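Local coordinates for pirin-like protein YHAK (Escherichia coli, PDB 2VEC), which is a cytoplasmic, monomeric pirin-family bicupin of a redox-sensitive subclass with a reactive cysteine, and lacks quercetin 2,3-dioxygenase activity, at residues A96-S101 with V106-G111; I187-D190 with S194-F197; Y38-A43 with V90-E95; L156-N159 with Q163-I166. One frame throughout, in Å; residues are numbered along the deposited sequence.

The four contacts follow the chain through both cupin domains of a bicupin, in the order contact 3, contact 1, contact 4, contact 2. Contacts 3 and 1, with centres about 15 Å apart, adjoin within the first cupin, where strand 85-93 gives way to strand 95-100. Contact 4 joins the two halves of the bicupin, strand 153-157 belonging to a sheet of the first cupin and strand 163-168 to one of the second. Contact 2, about 13 Å from contact 4 between centres, links strand 183-189 of one sheet of the second cupin to strand 194-198 of the other. The centres of contacts 1 and 2 lie about 28 Å apart, on opposite sides of the chain's centre.

Contact 1 (A96-S101 with V106-G111); sequences AEYRDS and VQASAG
Ala96 and Tyr98 pair with Ala108 and Val106 in an antiparallel beta hairpin, whose second strand, 105-109, is an outermost strand of the four-stranded sheet of the first cupin. Both couples are hydrogen-bonded pairs. Tyr98 N reaches Val106 O at 2.8 Å, and Val106 N returns a longer bond to Tyr98 O at 3.1 Å. One step further, Ala108 N donates to Ala96 O at 2.9 Å and Ala96 N to Ala108 O at 3.0 Å. Between them Glu97 faces Gln107 in a non-hydrogen-bonded pair, where Gln107 CA comes within 3.3 Å of Ala96 O as a CA-H...O contact.

The two faces of the hairpin differ sharply. On one, Tyr98 CB rests 3.9 Å from Val106 CG1, and the ring continues with CE2 4.3 Å from Ala108 CB. With CG beside its own backbone N (chi1 -64°), the ring sits with Val106 O at its edge, and it packs on Ile91 and Leu114 of the other sheet. On the other face Glu97 and Gln107 slant across one another, their carboxylate and amide planes 61° apart, while Glu97 OE1 is held in a salt bridge by Arg99.

The apolar contacts between side chains thus lie on the face of Tyr98, Val106 and Ala108, and the Glu97-Arg99 salt bridge on the other, while Tyr98 OH is satisfied by a hydrogen bond to Glu126.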
loop_
_atom_site.group_PDB
_atom_site.type_symbol
_atom_site.label_atom_id
_atom_site.label_comp_id
_atom_site.label_asym_id
_atom_site.label_seq_id
_atom_site.Cartn_x
_atom_site.Cartn_y
_atom_site.Cartn_z
ATOM N N ALA A 96 2.638 -15.556 -4.995
ATOM C CA ALA A 96 1.331 -15.932 -4.515
ATOM C C ALA A 96 0.356 -16.013 -5.670
ATOM O O ALA A 96 0.532 -15.336 -6.684
ATOM C CB ALA A 96 0.851 -14.900 -3.507
ATOM N N GLU A 97 -0.676 -16.836 -5.507
ATOM C CA GLU A 97 -1.791 -16.862 -6.454
ATOM C C GLU A 97 -3.081 -16.377 -5.774
ATOM O O GLU A 97 -3.334 -16.696 -4.610
ATOM C CB GLU A 97 -1.949 -18.261 -7.079
ATOM C CG GLU A 97 -3.169 -18.382 -7.952
ATOM C CD GLU A 97 -3.075 -19.438 -9.016
ATOM O OE1 GLU A 97 -2.568 -20.552 -8.745
ATOM O OE2 GLU A 97 -3.545 -19.152 -10.141
ATOM N N TYR A 98 -3.876 -15.594 -6.507
ATOM C CA TYR A 98 -5.109 -14.983 -5.993
ATOM C C TYR A 98 -6.267 -15.485 -6.815
ATOM O O TYR A 98 -6.265 -15.316 -8.025
ATOM C CB TYR A 98 -5.022 -13.445 -6.075
ATOM C CG TYR A 98 -3.933 -12.958 -5.177
ATOM C CD1 TYR A 98 -4.206 -12.636 -3.860
ATOM C CD2 TYR A 98 -2.614 -12.919 -5.620
ATOM C CE1 TYR A 98 -3.184 -12.250 -3.004
ATOM C CE2 TYR A 98 -1.593 -12.514 -4.781
ATOM C CZ TYR A 98 -1.882 -12.202 -3.470
ATOM O OH TYR A 98 -0.881 -11.820 -2.620
ATOM N N ARG A 99 -7.235 -16.138 -6.177
ATOM C CA ARG A 99 -8.373 -16.684 -6.912
ATOM C C ARG A 99 -9.676 -16.175 -6.337
ATOM O O ARG A 99 -9.766 -15.874 -5.143
ATOM C CB ARG A 99 -8.363 -18.220 -6.894
ATOM C CG ARG A 99 -7.095 -18.829 -7.455
ATOM C CD ARG A 99 -7.209 -20.353 -7.668
ATOM N NE ARG A 99 -6.171 -20.829 -8.582
ATOM C CZ ARG A 99 -5.570 -22.017 -8.491
ATOM N NH1 ARG A 99 -5.901 -22.863 -7.513
ATOM N NH2 ARG A 99 -4.629 -22.367 -9.371
ATOM N N ASP A 100 -10.696 -16.072 -7.181
ATOM C CA ASP A 100 -12.000 -15.702 -6.672
ATOM C C ASP A 100 -13.058 -16.738 -7.041
ATOM O O ASP A 100 -12.800 -17.628 -7.846
ATOM C CB ASP A 100 -12.376 -14.262 -7.059
ATOM C CG ASP A 100 -12.826 -14.104 -8.503
ATOM O OD1 ASP A 100 -13.289 -15.070 -9.163
ATOM O OD2 ASP A 100 -12.780 -12.952 -8.975
ATOM N N SER A 101 -14.233 -16.636 -6.439
ATOM C CA SER A 101 -15.283 -17.629 -6.680
ATOM C C SER A 101 -15.901 -17.584 -8.083
ATOM O O SER A 101 -16.698 -18.455 -8.431
ATOM C CB SER A 101 -16.358 -17.574 -5.590
ATOM O OG SER A 101 -16.768 -16.249 -5.310
ATOM N N VAL A 106 -4.924 -14.715 -10.799
ATOM C CA VAL A 106 -3.738 -13.961 -11.130
ATOM C C VAL A 106 -2.656 -14.402 -10.159
ATOM O O VAL A 106 -2.944 -14.701 -9.008
ATOM C CB VAL A 106 -4.019 -12.423 -11.035
ATOM C CG1 VAL A 106 -4.462 -12.011 -9.604
ATOM C CG2 VAL A 106 -2.823 -11.606 -11.519
ATOM N N GLN A 107 -1.421 -14.448 -10.639
ATOM C CA GLN A 107 -0.250 -14.717 -9.802
ATOM C C GLN A 107 0.562 -13.436 -9.664
ATOM O O GLN A 107 0.683 -12.670 -10.623
ATOM C CB GLN A 107 0.665 -15.754 -10.461
ATOM C CG GLN A 107 0.040 -17.082 -10.789
ATOM C CD GLN A 107 1.025 -17.966 -11.584
ATOM O OE1 GLN A 107 2.244 -17.861 -11.403
ATOM N NE2 GLN A 107 0.504 -18.807 -12.467
ATOM N N ALA A 108 1.155 -13.221 -8.493
ATOM C CA ALA A 108 2.016 -12.050 -8.286
ATOM C C ALA A 108 3.286 -12.428 -7.539
ATOM O O ALA A 108 3.195 -13.057 -6.511
ATOM C CB ALA A 108 1.273 -10.977 -7.525
ATOM N N SER A 109 4.449 -12.052 -8.068
ATOM C CA SER A 109 5.745 -12.252 -7.380
ATOM C C SER A 109 6.292 -10.970 -6.746
ATOM O O SER A 109 5.762 -9.878 -6.939
ATOM C CB SER A 109 6.799 -12.790 -8.337
ATOM O OG SER A 109 6.321 -13.875 -9.106
ATOM N N ALA A 110 7.374 -11.117 -5.990
ATOM C CA ALA A 110 8.044 -9.979 -5.355
ATOM C C ALA A 110 8.313 -8.922 -6.415
ATOM O O ALA A 110 8.748 -9.259 -7.541
ATOM C CB ALA A 110 9.360 -10.448 -4.742
ATOM N N GLY A 111 8.060 -7.667 -6.071
ATOM C CA GLY A 111 8.308 -6.586 -6.999
ATOM C C GLY A 111 7.087 -6.133 -7.793
ATOM O O GLY A 111 7.191 -5.194 -8.591
#

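Contact 2 (I187-D190 with S194-F197)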
loop_
_atom_site.group_PDB
_atom_site.type_symbol
_atom_site.label_atom_id
_atom_site.label_comp_id
_atom_site.label_asym_id
_atom_site.label_seq_id
_atom_site.Cartn_x
_atom_site.Cartn_y
_atom_site.Cartn_z
ATOM N N ILE A 187 8.154 4.605 -2.643
ATOM C CA ILE A 187 9.393 5.378 -2.460
ATOM C C ILE A 187 10.562 4.473 -2.114
ATOM O O ILE A 187 10.445 3.644 -1.242
ATOM C CB ILE A 187 9.198 6.424 -1.286
ATOM C CG1 ILE A 187 8.199 7.485 -1.711
ATOM C CG2 ILE A 187 10.535 7.145 -0.895
ATOM C CD1 ILE A 187 6.820 7.343 -1.059
ATOM N N VAL A 188 11.685 4.616 -2.809
ATOM C CA VAL A 188 12.877 3.814 -2.500
ATOM C C VAL A 188 14.026 4.795 -2.484
ATOM O O VAL A 188 14.375 5.347 -3.537
ATOM C CB VAL A 188 13.132 2.665 -3.569
ATOM C CG1 VAL A 188 14.336 1.784 -3.152
ATOM C CG2 VAL A 188 11.841 1.786 -3.728
ATOM N N LEU A 189 14.605 5.019 -1.314
ATOM C CA LEU A 189 15.665 6.046 -1.145
ATOM C C LEU A 189 16.829 5.480 -0.357
ATOM O O LEU A 189 16.600 4.652 0.544
ATOM C CB LEU A 189 15.127 7.268 -0.368
ATOM C CG LEU A 189 14.006 8.095 -1.031
ATOM C CD1 LEU A 189 13.406 9.161 -0.105
ATOM C CD2 LEU A 189 14.424 8.697 -2.397
ATOM N N ASP A 190 18.038 5.945 -0.672
ATOM C CA ASP A 190 19.233 5.717 0.149
ATOM C C ASP A 190 19.204 6.720 1.301
ATOM O O ASP A 190 18.542 7.766 1.215
ATOM C CB ASP A 190 20.539 5.895 -0.664
ATOM C CG ASP A 190 20.690 4.870 -1.802
ATOM O OD1 ASP A 190 20.222 3.725 -1.651
ATOM O OD2 ASP A 190 21.312 5.192 -2.845
ATOM N N SER A 194 16.133 12.436 -0.647
ATOM C CA SER A 194 14.789 12.986 -0.419
ATOM C C SER A 194 13.932 12.940 -1.673
ATOM O O SER A 194 14.462 12.864 -2.793
ATOM C CB SER A 194 14.872 14.432 0.094
ATOM O OG SER A 194 15.592 15.246 -0.785
ATOM N N ALA A 195 12.620 13.018 -1.480
ATOM C CA ALA A 195 11.635 12.989 -2.569
ATOM C C ALA A 195 10.504 13.932 -2.189
ATOM O O ALA A 195 10.061 13.933 -1.021
ATOM C CB ALA A 195 11.097 11.569 -2.782
ATOM N N ASN A 196 10.053 14.732 -3.155
ATOM C CA ASN A 196 8.994 15.718 -2.909
ATOM C C ASN A 196 7.692 15.271 -3.583
ATOM O O ASN A 196 7.717 14.670 -4.682
ATOM C CB ASN A 196 9.437 17.117 -3.425
ATOM C CG ASN A 196 8.371 18.200 -3.189
ATOM O OD1 ASN A 196 7.662 18.598 -4.126
ATOM N ND2 ASN A 196 8.235 18.659 -1.935
ATOM N N PHE A 197 6.565 15.585 -2.941
ATOM C CA PHE A 197 5.223 15.176 -3.399
ATOM C C PHE A 197 4.250 16.358 -3.297
ATOM O O PHE A 197 4.224 17.085 -2.291
ATOM C CB PHE A 197 4.707 13.954 -2.619
ATOM C CG PHE A 197 5.665 12.793 -2.624
ATOM C CD1 PHE A 197 5.540 11.777 -3.576
ATOM C CD2 PHE A 197 6.709 12.735 -1.710
ATOM C CE1 PHE A 197 6.441 10.687 -3.602
ATOM C CE2 PHE A 197 7.629 11.672 -1.726
ATOM C CZ PHE A 197 7.487 10.644 -2.671
#
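Ser194 O, a carbonyl oxygen that is hydrogen-bonded to Lys162 NZ, also lies 4.2 Å from Leu189 CD2, a loose approach. No hydrogen bond joins 187-190 to 194-197. Their strands run nearly antiparallel, at 153°, but their axes stay 8.1 Å apart, too far for backbone pairing, and the gap is spanned by side chains.

Leu189 works with its branched end. CD1 lies 4.1 Å from Ser194 CA and 4.3 Å from Ala195 CB, touching the main chain and the first inward methyl of the facing strand together. Ile187 and Phe197 reach for each other from opposite directions. The isoleucine brings CG1 to 3.4 Å from Phe197 CZ, a close approach, and its CD1 follows at 3.7 Å from the same ring carbon. The phenyl group is set with CG beside its backbone N (chi1 -53°), which carries CZ forward into the gap. The ring also meets His185 edge-to-face and rests on Leu241 and Leu251.

Each strand has its backbone partners elsewhere. Ile187 and Leu189 bond to Ala249 and Leu247, whereas Ala195 and Phe197 bond to Leu241 and Ile239. The chain therefore leaves one sheet and enters the other within a short turn, and inward-pointing apolar residues fill the space between two facing sheets, as in the beta-barrel of a cupin domain.

Contact 3 (Y38-A43 with V90-E95)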
loop_
_atom_site.group_PDB
_atom_site.type_symbol
_atom_site.label_atom_id
_atom_site.label_comp_id
_atom_site.label_asym_id
_atom_site.label_seq_id
_atom_site.Cartn_x
_atom_site.Cartn_y
_atom_site.Cartn_z
ATOM N N TYR A 38 16.809 -5.511 9.858
ATOM C CA TYR A 38 17.099 -6.830 9.281
ATOM C C TYR A 38 15.896 -7.735 9.016
ATOM O O TYR A 38 15.776 -8.295 7.915
ATOM C CB TYR A 38 18.192 -7.579 10.053
ATOM C CG TYR A 38 19.580 -7.283 9.547
ATOM C CD1 TYR A 38 19.886 -7.381 8.181
ATOM C CD2 TYR A 38 20.598 -6.909 10.429
ATOM C CE1 TYR A 38 21.186 -7.115 7.708
ATOM C CE2 TYR A 38 21.892 -6.641 9.975
ATOM C CZ TYR A 38 22.179 -6.744 8.614
ATOM O OH TYR A 38 23.462 -6.475 8.173
ATOM N N GLY A 39 15.017 -7.877 10.000
ATOM C CA GLY A 39 13.891 -8.787 9.858
ATOM C C GLY A 39 12.606 -8.172 9.336
ATOM O O GLY A 39 11.518 -8.652 9.668
ATOM N N TRP A 40 12.708 -7.131 8.504
ATOM C CA TRP A 40 11.496 -6.471 7.974
ATOM C C TRP A 40 10.580 -7.431 7.210
ATOM O O TRP A 40 9.346 -7.250 7.190
ATOM C CB TRP A 40 11.853 -5.271 7.088
ATOM C CG TRP A 40 12.568 -5.588 5.783
ATOM C CD1 TRP A 40 13.864 -5.980 5.636
ATOM C CD2 TRP A 40 12.030 -5.465 4.455
ATOM N NE1 TRP A 40 14.160 -6.149 4.300
ATOM C CE2 TRP A 40 13.053 -5.839 3.556
ATOM C CE3 TRP A 40 10.771 -5.114 3.943
ATOM C CZ2 TRP A 40 12.866 -5.856 2.167
ATOM C CZ3 TRP A 40 10.584 -5.126 2.552
ATOM C CH2 TRP A 40 11.642 -5.486 1.685
ATOM N N LEU A 41 11.177 -8.415 6.529
ATOM C CA LEU A 41 10.385 -9.345 5.714
ATOM C C LEU A 41 9.657 -10.367 6.586
ATOM O O LEU A 41 8.772 -11.076 6.102
ATOM C CB LEU A 41 11.247 -10.067 4.650
ATOM C CG LEU A 41 11.669 -9.290 3.398
ATOM C CD1 LEU A 41 12.583 -10.171 2.477
ATOM C CD2 LEU A 41 10.484 -8.721 2.629
ATOM N N GLN A 42 10.042 -10.467 7.857
ATOM C CA GLN A 42 9.337 -11.332 8.797
ATOM C C GLN A 42 8.289 -10.589 9.612
ATOM O O GLN A 42 7.575 -11.198 10.400
ATOM C CB GLN A 42 10.316 -12.060 9.725
ATOM C CG GLN A 42 11.049 -13.161 9.001
ATOM C CD GLN A 42 12.099 -12.618 8.046
ATOM O OE1 GLN A 42 12.828 -11.674 8.381
ATOM N NE2 GLN A 42 12.189 -13.212 6.846
ATOM N N ALA A 43 8.177 -9.273 9.434
ATOM C CA ALA A 43 7.263 -8.522 10.292
ATOM C C ALA A 43 5.805 -8.812 9.887
ATOM O O ALA A 43 5.511 -9.023 8.697
ATOM C CB ALA A 43 7.562 -7.047 10.231
ATOM N N VAL A 90 1.061 -5.501 -2.338
ATOM C CA VAL A 90 2.386 -5.236 -2.799
ATOM C C VAL A 90 3.166 -6.438 -2.300
ATOM O O VAL A 90 3.299 -6.650 -1.090
ATOM C CB VAL A 90 2.930 -3.934 -2.184
ATOM C CG1 VAL A 90 4.416 -3.690 -2.588
ATOM C CG2 VAL A 90 2.012 -2.750 -2.566
ATOM N N ILE A 91 3.581 -7.270 -3.236
ATOM C CA ILE A 91 4.390 -8.444 -2.889
ATOM C C ILE A 91 5.816 -8.022 -2.586
ATOM O O ILE A 91 6.517 -7.502 -3.446
ATOM C CB ILE A 91 4.421 -9.498 -3.984
ATOM C CG1 ILE A 91 3.009 -9.766 -4.542
ATOM C CG2 ILE A 91 5.029 -10.808 -3.415
ATOM C CD1 ILE A 91 1.991 -10.211 -3.493
ATOM N N LEU A 92 6.238 -8.295 -1.360
ATOM C CA LEU A 92 7.577 -7.981 -0.875
ATOM C C LEU A 92 8.554 -9.137 -1.002
ATOM O O LEU A 92 9.746 -8.901 -1.192
ATOM C CB LEU A 92 7.504 -7.538 0.598
ATOM C CG LEU A 92 6.604 -6.300 0.754
ATOM C CD1 LEU A 92 6.398 -6.009 2.257
ATOM C CD2 LEU A 92 7.211 -5.071 0.044
ATOM N N ASP A 93 8.081 -10.374 -0.857
ATOM C CA ASP A 93 8.989 -11.524 -0.953
ATOM C C ASP A 93 8.139 -12.684 -1.331
ATOM O O ASP A 93 7.020 -12.807 -0.846
ATOM C CB ASP A 93 9.761 -11.801 0.385
ATOM C CG ASP A 93 10.795 -12.940 0.287
ATOM O OD1 ASP A 93 11.642 -12.994 -0.657
ATOM O OD2 ASP A 93 10.818 -13.755 1.254
ATOM N N GLY A 94 8.667 -13.513 -2.229
ATOM C CA GLY A 94 7.982 -14.719 -2.666
ATOM C C GLY A 94 6.989 -14.521 -3.802
ATOM O O GLY A 94 7.123 -13.607 -4.605
ATOM N N GLU A 95 5.983 -15.385 -3.845
ATOM C CA GLU A 95 5.032 -15.434 -4.943
ATOM C C GLU A 95 3.739 -16.026 -4.432
ATOM O O GLU A 95 3.731 -16.914 -3.573
ATOM C CB GLU A 95 5.569 -16.287 -6.132
ATOM C CG GLU A 95 6.352 -17.506 -5.729
ATOM C CD GLU A 95 6.662 -18.447 -6.876
ATOM O OE1 GLU A 95 6.262 -18.170 -8.035
ATOM O OE2 GLU A 95 7.309 -19.484 -6.598
#
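Leu41 touches two consecutive residues of one strand, Leu92 and Asp93, which in a regular strand would point to opposite faces. Its CD2 is 3.8 Å from Leu92 CB. The other branch, CD1, lies 3.9 Å from Asp93 CB and 4.0 Å from Asp93 CG. With CG set beside the backbone N (chi1 -76°), Leu41 turns both methyls to the strand. Leu41 and Leu92 slant across each other, whereas Leu41 and Asp93 cross at about a right angle, so one isobutyl group spans both residues.

What brings both residues to the same side is a classic beta bulge. Leu92 and Asp93 together face Thr136 of strand 135-143, and both have backbone hydrogen bonds to it. At Leu92 the main chain takes up a nearly helical psi of -33°, where the rest of the strand is extended. The chain leaves the bulge through Gly94, at positive phi, and turns into the next strand of the first cupin.

The opposing segment is a loop ahead of strand 45-48, bent tightly enough for Gln42 N to bond to Gly39 O at 3.0 Å. Within it Leu41 leans on Trp40, placing CG 3.7 Å above the centre of the indole ring. The edge of that ring, at CZ3, approaches Leu92 CD2 at 4.2 Å, so Leu92 is met by the indole as well as by the leucine. Thr136 OG1 is hydrogen-bonded to Leu41 O, tying the loop to the strand beside the bulge. Trp40 also meets the ring of His210 and touches Ile209 and Arg248, all from the second cupin.

Contact 4 (L156-N159 with Q163-I166); sequences LALN and QQLI
Gln164, Ile166 and Leu156 contribute most of the surface buried where the end of strand 153-157 meets the start of strand 163-168. Gln164 is fully extended, CG anti to the backbone N (chi1 -178°), and this straight chain delivers its amide to the main chain of 156-159. There OE1 receives a nearly linear bond from Asn159 N at 2.9 Å, the N-H coming in tilted 31° from the carbonyl plane. On the other branch, NE2 donates at 2.8 Å to a water that in turn donates to Ala157 O. Both ends of the amide are therefore engaged, which should fix its rotation.

The amide of Asn159 stacks over that of Gln164. Their planes are only 7° apart, and Asn159 ND2 lies 3.3 Å from Gln164 CD. The two NH2 groups are neighbours without a bond between them, and Asn159 OD1 is instead hydrogen-bonded to Gly161 N inside the turn.

Beneath this polar layer Ile166 offers CG2 to two leucines, with Leu158 CD2 at 3.7 Å and Leu156 CD2 at 3.8 Å. The other branch of Leu156, CD1, comes to rest 3.6 Å from Ile166 O, so its isobutyl end straddles side chain and backbone.

Strand 153-157 is an outermost strand of the first cupin's six-stranded sheet, where Leu156 pairs with Ala113. Strand 163-168 lies beside strand 183-189 in the second cupin, with Gln164 and Ile166 bonded to His186 and Leu184, so the contact joins a sheet of one domain to a sheet of the next.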
loop_
_atom_site.group_PDB
_atom_site.type_symbol
_atom_site.label_atom_id
_atom_site.label_comp_id
_atom_site.label_asym_id
_atom_site.label_seq_id
_atom_site.Cartn_x
_atom_site.Cartn_y
_atom_site.Cartn_z
ATOM N N LEU A 156 1.058 -4.184 -11.623
ATOM C CA LEU A 156 2.080 -3.205 -11.982
ATOM C C LEU A 156 3.442 -3.686 -11.493
ATOM O O LEU A 156 3.596 -4.160 -10.357
ATOM C CB LEU A 156 1.757 -1.814 -11.361
ATOM C CG LEU A 156 2.810 -0.676 -11.452
ATOM C CD1 LEU A 156 2.131 0.663 -11.605
ATOM C CD2 LEU A 156 3.719 -0.645 -10.190
ATOM N N ALA A 157 4.447 -3.592 -12.348
ATOM C CA ALA A 157 5.787 -3.931 -11.945
ATOM C C ALA A 157 6.474 -2.714 -11.299
ATOM O O ALA A 157 6.671 -1.693 -11.956
ATOM C CB ALA A 157 6.618 -4.443 -13.166
ATOM N N LEU A 158 6.872 -2.843 -10.043
ATOM C CA LEU A 158 7.518 -1.715 -9.334
ATOM C C LEU A 158 8.872 -1.420 -9.937
ATOM O O LEU A 158 9.710 -2.330 -10.093
ATOM C CB LEU A 158 7.677 -2.009 -7.835
ATOM C CG LEU A 158 6.376 -2.281 -7.109
ATOM C CD1 LEU A 158 6.716 -2.737 -5.671
ATOM C CD2 LEU A 158 5.538 -1.013 -7.053
ATOM N N ASN A 159 9.074 -0.174 -10.341
ATOM C CA ASN A 159 10.352 0.178 -10.956
ATOM C C ASN A 159 11.471 0.412 -9.945
ATOM O O ASN A 159 12.635 0.374 -10.342
ATOM C CB ASN A 159 10.264 1.297 -12.013
ATOM C CG ASN A 159 9.942 2.682 -11.432
ATOM O OD1 ASN A 159 10.366 3.041 -10.343
ATOM N ND2 ASN A 159 9.228 3.489 -12.219
ATOM N N GLN A 163 10.935 7.601 -6.616
ATOM C CA GLN A 163 9.489 7.591 -6.364
ATOM C C GLN A 163 8.744 7.157 -7.595
ATOM O O GLN A 163 9.157 7.490 -8.716
ATOM C CB GLN A 163 8.964 8.965 -5.922
ATOM C CG GLN A 163 9.266 10.145 -6.907
ATOM C CD GLN A 163 8.433 11.355 -6.502
ATOM O OE1 GLN A 163 7.185 11.330 -6.608
ATOM N NE2 GLN A 163 9.096 12.393 -6.004
ATOM N N GLN A 164 7.682 6.381 -7.421
ATOM C CA GLN A 164 6.839 5.977 -8.550
ATOM C C GLN A 164 5.391 6.153 -8.147
ATOM O O GLN A 164 5.019 5.813 -7.042
ATOM C CB GLN A 164 7.113 4.516 -8.940
ATOM C CG GLN A 164 6.296 4.046 -10.146
ATOM C CD GLN A 164 6.538 2.583 -10.512
ATOM O OE1 GLN A 164 7.102 1.814 -9.745
ATOM N NE2 GLN A 164 6.070 2.194 -11.697
ATOM N N LEU A 165 4.576 6.697 -9.043
ATOM C CA LEU A 165 3.134 6.707 -8.831
ATOM C C LEU A 165 2.639 5.325 -9.247
ATOM O O LEU A 165 2.780 4.934 -10.420
ATOM C CB LEU A 165 2.515 7.820 -9.699
ATOM C CG LEU A 165 0.993 7.865 -9.722
ATOM C CD1 LEU A 165 0.456 8.347 -8.334
ATOM C CD2 LEU A 165 0.536 8.767 -10.830
ATOM N N ILE A 166 2.126 4.542 -8.296
ATOM C CA ILE A 166 1.788 3.161 -8.610
ATOM C C ILE A 166 0.277 2.966 -8.695
ATOM O O ILE A 166 -0.194 1.916 -9.155
ATOM C CB ILE A 166 2.474 2.151 -7.648
ATOM C CG1 ILE A 166 1.950 2.301 -6.190
ATOM C CG2 ILE A 166 4.021 2.268 -7.752
ATOM C CD1 ILE A 166 2.296 1.079 -5.259
HETATM O O HOH W 1 6.044 0.386 -13.832
#